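Local structure of indole-3-acetic acid-amido synthetase GH3.15 (Arabidopsis thaliana, 6E1Q) at residues T189-T194 / I250-C255; K429-I434 / D442-A447; F544-G549 / S553-P558. The protein catalyses the ATP-dependent conjugation of glutamine, and possibly cysteine, to the auxin precursor indole-3-butyric acid, and of glutamine to the herbicide 2,4-DB. All blocks are in the same frame, centred on the assembly; numbering follows the deposited sequence.

Interaction 1: residues T189-T194 / I250-C255; sequences TTCADT and ITDATC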
# COMPACT_ATOMS: atom_id res chain seq x y z
N THR A 189 -7.85 -6.49 -17.84
CA THR A 189 -7.59 -6.02 -19.19
C THR A 189 -7.13 -4.57 -19.16
O THR A 189 -7.81 -3.69 -18.62
CB THR A 189 -8.84 -6.15 -20.07
OG1 THR A 189 -9.29 -7.51 -20.07
CG2 THR A 189 -8.53 -5.73 -21.52
N THR A 190 -5.97 -4.32 -19.76
CA THR A 190 -5.35 -3.01 -19.77
C THR A 190 -6.22 -1.95 -20.47
O THR A 190 -6.98 -2.25 -21.40
CB THR A 190 -3.97 -3.14 -20.44
OG1 THR A 190 -3.05 -3.74 -19.51
CG2 THR A 190 -3.42 -1.82 -20.95
N CYS A 191 -6.14 -0.71 -19.97
CA CYS A 191 -6.73 0.45 -20.62
C CYS A 191 -5.81 1.63 -20.37
O CYS A 191 -5.65 2.05 -19.22
CB CYS A 191 -8.14 0.75 -20.10
SG CYS A 191 -8.91 2.30 -20.76
N ALA A 192 -5.22 2.18 -21.44
CA ALA A 192 -4.28 3.29 -21.28
C ALA A 192 -4.98 4.56 -20.81
O ALA A 192 -4.37 5.38 -20.10
CB ALA A 192 -3.54 3.55 -22.59
N ASP A 193 -6.25 4.74 -21.17
CA ASP A 193 -6.99 5.95 -20.79
C ASP A 193 -7.56 5.76 -19.39
O ASP A 193 -8.59 5.12 -19.20
CB ASP A 193 -8.09 6.22 -21.80
CG ASP A 193 -8.59 7.65 -21.74
OD1 ASP A 193 -8.43 8.27 -20.66
OD2 ASP A 193 -9.15 8.14 -22.74
N THR A 194 -6.88 6.34 -18.39
CA THR A 194 -7.37 6.21 -17.02
C THR A 194 -8.67 6.98 -16.82
O THR A 194 -9.44 6.66 -15.91
CB THR A 194 -6.32 6.70 -16.01
OG1 THR A 194 -6.19 8.12 -16.12
CG2 THR A 194 -4.97 6.08 -16.29
N ILE A 250 -16.67 7.38 -24.42
CA ILE A 250 -16.04 6.14 -23.98
C ILE A 250 -15.95 5.25 -25.21
O ILE A 250 -16.96 4.74 -25.71
CB ILE A 250 -16.82 5.49 -22.84
CG1 ILE A 250 -16.66 6.37 -21.60
CG2 ILE A 250 -16.29 4.08 -22.50
CD1 ILE A 250 -17.89 6.45 -20.82
N THR A 251 -14.74 5.11 -25.74
CA THR A 251 -14.46 4.31 -26.93
C THR A 251 -13.79 2.99 -26.61
O THR A 251 -13.69 2.13 -27.49
CB THR A 251 -13.57 5.10 -27.89
OG1 THR A 251 -12.44 5.61 -27.17
CG2 THR A 251 -14.34 6.27 -28.49
N ASP A 252 -13.32 2.81 -25.37
CA ASP A 252 -12.63 1.59 -25.00
C ASP A 252 -13.54 0.38 -25.14
O ASP A 252 -14.62 0.33 -24.55
CB ASP A 252 -12.13 1.68 -23.57
CG ASP A 252 -11.55 0.38 -23.09
OD1 ASP A 252 -10.36 0.13 -23.36
OD2 ASP A 252 -12.31 -0.41 -22.50
N ALA A 253 -13.07 -0.62 -25.89
CA ALA A 253 -13.94 -1.74 -26.28
C ALA A 253 -14.38 -2.58 -25.08
O ALA A 253 -15.50 -3.10 -25.08
CB ALA A 253 -13.24 -2.60 -27.33
N THR A 254 -13.53 -2.74 -24.07
CA THR A 254 -13.93 -3.52 -22.90
C THR A 254 -15.10 -2.87 -22.18
O THR A 254 -16.06 -3.54 -21.80
CB THR A 254 -12.76 -3.71 -21.93
OG1 THR A 254 -11.59 -4.09 -22.66
CG2 THR A 254 -13.10 -4.76 -20.88
N CYS A 255 -15.04 -1.55 -21.97
CA CYS A 255 -16.13 -0.88 -21.27
C CYS A 255 -17.41 -0.92 -22.10
O CYS A 255 -18.48 -1.27 -21.58
CB CYS A 255 -15.75 0.55 -20.93
SG CYS A 255 -17.10 1.40 -20.06

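Interaction 2: residues K429-I434 / D442-A447; sequences KVVLSI and DDLLKA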
# COMPACT_ATOMS: atom_id res chain seq x y z
N LYS A 429 14.32 3.91 4.88
CA LYS A 429 14.58 4.78 3.73
C LYS A 429 14.95 6.19 4.17
O LYS A 429 14.16 6.88 4.81
CB LYS A 429 13.36 4.83 2.80
CG LYS A 429 13.73 5.32 1.41
CD LYS A 429 12.74 6.32 0.84
CE LYS A 429 12.72 6.26 -0.70
NZ LYS A 429 13.92 6.94 -1.30
N VAL A 430 16.15 6.62 3.79
CA VAL A 430 16.54 8.01 3.96
C VAL A 430 15.78 8.84 2.93
O VAL A 430 15.83 8.55 1.73
CB VAL A 430 18.06 8.17 3.80
CG1 VAL A 430 18.46 9.64 3.91
CG2 VAL A 430 18.79 7.32 4.82
N VAL A 431 15.06 9.86 3.39
CA VAL A 431 14.37 10.76 2.48
C VAL A 431 15.02 12.14 2.41
O VAL A 431 14.85 12.84 1.39
CB VAL A 431 12.87 10.90 2.84
CG1 VAL A 431 12.17 9.54 2.80
CG2 VAL A 431 12.70 11.54 4.21
N LEU A 432 15.75 12.57 3.44
CA LEU A 432 16.39 13.88 3.42
C LEU A 432 17.79 13.79 4.02
O LEU A 432 18.00 13.10 5.02
CB LEU A 432 15.56 14.92 4.19
CG LEU A 432 14.19 15.22 3.60
CD1 LEU A 432 13.31 15.98 4.64
CD2 LEU A 432 14.33 15.99 2.29
N SER A 433 18.73 14.51 3.40
CA SER A 433 20.11 14.53 3.88
C SER A 433 20.80 15.77 3.32
O SER A 433 21.04 15.85 2.11
CB SER A 433 20.86 13.28 3.46
OG SER A 433 22.21 13.39 3.90
N ILE A 434 21.13 16.72 4.19
CA ILE A 434 21.97 17.84 3.77
C ILE A 434 23.43 17.40 3.68
O ILE A 434 24.08 17.58 2.65
CB ILE A 434 21.77 19.03 4.71
CG1 ILE A 434 20.35 19.56 4.57
CG2 ILE A 434 22.80 20.13 4.42
CD1 ILE A 434 19.95 20.54 5.61
N ASP A 442 10.18 7.29 8.25
CA ASP A 442 9.31 7.11 9.42
C ASP A 442 9.45 8.27 10.41
O ASP A 442 8.46 8.68 11.03
CB ASP A 442 9.58 5.77 10.12
CG ASP A 442 11.06 5.52 10.41
OD1 ASP A 442 11.84 6.48 10.46
OD2 ASP A 442 11.43 4.34 10.59
N ASP A 443 10.65 8.83 10.56
CA ASP A 443 10.84 9.97 11.45
C ASP A 443 10.19 11.23 10.89
O ASP A 443 9.57 12.00 11.64
CB ASP A 443 12.33 10.21 11.65
CG ASP A 443 13.00 9.10 12.44
OD1 ASP A 443 12.41 8.61 13.43
OD2 ASP A 443 14.13 8.74 12.08
N LEU A 444 10.37 11.48 9.59
CA LEU A 444 9.73 12.64 8.96
C LEU A 444 8.21 12.55 9.06
O LEU A 444 7.54 13.56 9.32
CB LEU A 444 10.17 12.74 7.49
CG LEU A 444 9.48 13.87 6.72
CD1 LEU A 444 9.81 15.19 7.37
CD2 LEU A 444 9.88 13.87 5.25
N LEU A 445 7.65 11.35 8.88
CA LEU A 445 6.20 11.16 9.01
C LEU A 445 5.73 11.46 10.43
O LEU A 445 4.70 12.12 10.64
CB LEU A 445 5.85 9.72 8.61
CG LEU A 445 5.89 9.41 7.11
CD1 LEU A 445 5.90 7.90 6.84
CD2 LEU A 445 4.69 10.05 6.40
N LYS A 446 6.46 10.97 11.44
CA LYS A 446 6.03 11.26 12.81
C LYS A 446 6.17 12.74 13.12
O LYS A 446 5.30 13.32 13.79
CB LYS A 446 6.83 10.42 13.81
CG LYS A 446 6.49 10.82 15.25
CD LYS A 446 6.88 9.78 16.30
CE LYS A 446 6.32 10.17 17.67
NZ LYS A 446 6.85 11.49 18.16
N ALA A 447 7.23 13.38 12.61
CA ALA A 447 7.41 14.82 12.82
C ALA A 447 6.25 15.62 12.24
O ALA A 447 5.71 16.52 12.89
CB ALA A 447 8.73 15.27 12.20

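Interaction 3: residues F544-G549 / S553-P558; sequences FFLSRG and SQYKTP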
# COMPACT_ATOMS: atom_id res chain seq x y z
N PHE A 544 2.48 14.32 -13.10
CA PHE A 544 3.83 14.41 -13.63
C PHE A 544 4.50 13.04 -13.64
O PHE A 544 5.07 12.62 -14.66
CB PHE A 544 4.64 15.41 -12.80
CG PHE A 544 6.09 15.41 -13.12
CD1 PHE A 544 6.57 16.06 -14.24
CD2 PHE A 544 6.99 14.73 -12.31
CE1 PHE A 544 7.91 16.04 -14.55
CE2 PHE A 544 8.34 14.70 -12.60
CZ PHE A 544 8.80 15.36 -13.72
N PHE A 545 4.43 12.31 -12.52
CA PHE A 545 5.04 10.99 -12.46
C PHE A 545 4.31 9.98 -13.36
O PHE A 545 4.95 9.14 -14.00
CB PHE A 545 5.12 10.50 -11.01
CG PHE A 545 6.11 11.26 -10.17
CD1 PHE A 545 7.47 11.23 -10.48
CD2 PHE A 545 5.69 12.02 -9.09
CE1 PHE A 545 8.39 11.95 -9.70
CE2 PHE A 545 6.60 12.73 -8.31
CZ PHE A 545 7.95 12.70 -8.62
N LEU A 546 2.98 10.07 -13.43
CA LEU A 546 2.20 9.15 -14.26
C LEU A 546 2.57 9.29 -15.73
O LEU A 546 2.71 8.29 -16.44
CB LEU A 546 0.70 9.42 -14.08
CG LEU A 546 0.08 9.22 -12.70
CD1 LEU A 546 -1.44 9.33 -12.82
CD2 LEU A 546 0.48 7.88 -12.12
N SER A 547 2.70 10.53 -16.20
CA SER A 547 3.14 10.80 -17.56
C SER A 547 4.53 10.25 -17.85
O SER A 547 4.90 10.08 -19.02
CB SER A 547 3.10 12.30 -17.78
OG SER A 547 4.31 12.86 -17.29
N ARG A 548 5.31 9.94 -16.81
CA ARG A 548 6.64 9.39 -17.00
C ARG A 548 6.72 7.90 -16.71
O ARG A 548 7.82 7.36 -16.57
CB ARG A 548 7.68 10.18 -16.17
CG ARG A 548 7.55 11.66 -16.44
CD ARG A 548 8.32 12.57 -15.51
NE ARG A 548 9.68 12.10 -15.21
CZ ARG A 548 10.78 12.65 -15.75
NH1 ARG A 548 10.68 13.63 -16.65
NH2 ARG A 548 11.98 12.18 -15.42
N GLY A 549 5.57 7.22 -16.64
CA GLY A 549 5.54 5.77 -16.55
C GLY A 549 5.20 5.19 -15.19
O GLY A 549 5.11 3.97 -15.07
N SER A 553 -2.10 2.64 -10.19
CA SER A 553 -2.64 1.92 -9.04
C SER A 553 -1.61 1.73 -7.94
O SER A 553 -1.97 1.43 -6.81
CB SER A 553 -3.15 0.56 -9.48
OG SER A 553 -2.10 -0.19 -10.07
N GLN A 554 -0.33 1.85 -8.26
CA GLN A 554 0.70 1.73 -7.26
C GLN A 554 1.25 3.09 -6.84
O GLN A 554 2.18 3.15 -6.05
CB GLN A 554 1.82 0.82 -7.77
CG GLN A 554 1.42 -0.67 -7.82
CD GLN A 554 2.37 -1.53 -8.67
OE1 GLN A 554 2.64 -1.22 -9.83
NE2 GLN A 554 2.86 -2.62 -8.09
N TYR A 555 0.68 4.18 -7.35
CA TYR A 555 1.24 5.49 -7.05
C TYR A 555 1.04 5.85 -5.59
O TYR A 555 -0.07 5.71 -5.05
CB TYR A 555 0.63 6.58 -7.94
CG TYR A 555 1.21 7.94 -7.62
CD1 TYR A 555 2.37 8.39 -8.25
CD2 TYR A 555 0.61 8.76 -6.65
CE1 TYR A 555 2.91 9.65 -7.95
CE2 TYR A 555 1.15 10.00 -6.34
CZ TYR A 555 2.31 10.44 -7.00
OH TYR A 555 2.85 11.68 -6.69
N LYS A 556 2.10 6.33 -4.95
CA LYS A 556 2.03 6.96 -3.64
C LYS A 556 2.77 8.28 -3.71
O LYS A 556 3.78 8.40 -4.40
CB LYS A 556 2.68 6.10 -2.54
CG LYS A 556 2.53 4.60 -2.70
CD LYS A 556 3.29 3.88 -1.59
CE LYS A 556 3.70 2.48 -2.00
NZ LYS A 556 3.22 1.46 -1.05
N THR A 557 2.27 9.27 -2.99
CA THR A 557 3.01 10.52 -2.90
C THR A 557 4.39 10.26 -2.30
O THR A 557 4.48 9.79 -1.16
CB THR A 557 2.25 11.54 -2.06
OG1 THR A 557 0.96 11.77 -2.66
CG2 THR A 557 3.03 12.85 -2.03
N PRO A 558 5.47 10.49 -3.04
CA PRO A 558 6.81 10.32 -2.44
C PRO A 558 7.00 11.38 -1.37
O PRO A 558 6.58 12.53 -1.52
CB PRO A 558 7.76 10.54 -3.62
CG PRO A 558 7.00 11.50 -4.50
CD PRO A 558 5.53 11.13 -4.36

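Interaction 1: residues T189-T194 / I250-C255
Cys191 and Thr189, on the loop that leads into helix 194-207, rest against Asp252 and Thr254 at the N-terminus of helix 253-258, where Asp252 is the N-cap residue. The contact is small, 137 Å² in all, and no hydrogen bond crosses it. Cys191 can be followed outward from its backbone. Its CB lies 4.0 Å from Asp252 OD1, and its sulfur, anti to the backbone N (chi1 174°), stays at the OD1 end of the carboxylate: SG is 3.7 Å from Asp252 OD1 and 4.0 Å from Asp252 CG. OD1 therefore lies against both side-chain atoms of the cysteine, while OD2 turns toward the helix and probably accepts from Cys255 N, although the position of OD2 in the model is less sure. Gln196 of helix 194-207 ties the two segments together from outside, its OE1 accepting from Asp252 N and its NE2 bonding to Asp193 OD2. Further along, the disulfide between Cys255 and Cys200 fastens helix 253-258 to that same helix. The contact thus joins the loop before helix 194-207 to the start of helix 253-258 within the GH3 N-terminal domain, away from the annotated sites. At its exposed end two threonine side chains meet at a slant: the methyl CG2 of Thr189 lies beside the hydroxyl of Thr254, with CG2 and OG1 3.7 Å apart.

Interaction 2: residues K429-I434 / D442-A447
A classic beta bulge in strand 430-432 turns Val431 and Leu432 toward Leu444 of helix 441-452. The strand pairs antiparallel with strand 439-440 in a two-stranded sheet, and the chain enters the helix directly from the second strand. Val431 and Leu432 both stand opposite Thr439 and both make backbone hydrogen bonds to it. The extra residue disturbs the usual alternation: Val431 takes nearly helical backbone angles (phi -108°, psi -24°), and the CB atoms of two successive residues head for the same helix. Backbones stay well apart, with Val431 CA 8.2 Å from Leu444 CA, and the side chains fill the interval.

Leu444 makes both contacts with a single methyl. Its CG lies anti to the backbone N (chi1 176°), which carries the branched end away from the helix axis and brings CD2 within 3.8 Å of Val431 CG2. The same CD2 is 4.1 Å from Leu432 CD1. Val431 meets it at a slant with the methyl that sits between its own backbone N and carbonyl carbon, whereas the Leu432 side chain runs at about a right angle to that of Leu444. All three residues are buried. Ser467 of strand 461-470 touches both leucines, and Tyr478 and Ile480 of strand 477-485 reach Leu432 and Leu444 respectively, so the contact belongs to the packing of the small sheet and its helix against the larger sheet of the C-terminal region. Methyl meets methyl throughout, without a polar atom or charge in the contact; the join therefore rests on van der Waals packing and removal of apolar surface from water, and directional bonding between the segments plays no part.

Interaction 3: residues F544-G549 / S553-P558
Helix 537-547 ends in a Schellman motif, and the chain then runs back past it as an irregular segment, extended from Tyr555 on, with Leu546 CA 8.1 Å from Tyr555 CA. Gly549, at positive phi (106°), is the C-prime residue: its N bonds to Leu546 O, and Ser550 N to Phe545 O. Across the contact Phe545 and Tyr555 meet edge against edge, their side chains crossing at about a right angle. Phe545 CD2 lies in the plane of the tyrosine ring, 3.8 Å from Tyr555 CE1, and Tyr555 OH reaches the rim of the phenylalanine, 3.7 Å from the same CD2. The tyrosine arrives there because its CG is anti to the backbone N (chi1 179°). Beyond it, Pro558 CG approaches Phe545 CE2 at 4.0 Å, while Leu546 CD2 brushes Tyr555 CD1 at 4.3 Å. One face of the Phe545 ring is covered by Phe544 CD2 over its centre. Phe544 and Phe545 also touch Ala566 of helix 564-571, and Tyr555 leans on Leu541 and Met542 of helix 537-547. The segment 553-558 spans two sheets: Gln554 NE2 bonds to Thr96 O of strand 91-97, and Thr557 and Pro558 bond to Asp464 and Thr466 of strand 461-470.

Overall arrangement
The three contacts follow one another along the chain and lie nearly in a row, with interaction 3 in the middle. Its centre is 19 Å from that of interaction 1 and 20 Å from that of interaction 2, whereas the outer two centres are 39 Å apart, on opposite sides of the chain's centre. None touches another; nearest atoms are about 6 Å apart between interactions 1 and 3 and about 7 Å between 2 and 3. Interaction 3 is the one near the active site: the side chain of Tyr555 is about 9 Å from that of the ATP-binding Ser98 and about 13 Å from a bound (2,4-dichlorophenoxy)acetic acid. Interactions 1 and 2 are structural packing in the N-terminal and C-terminal regions.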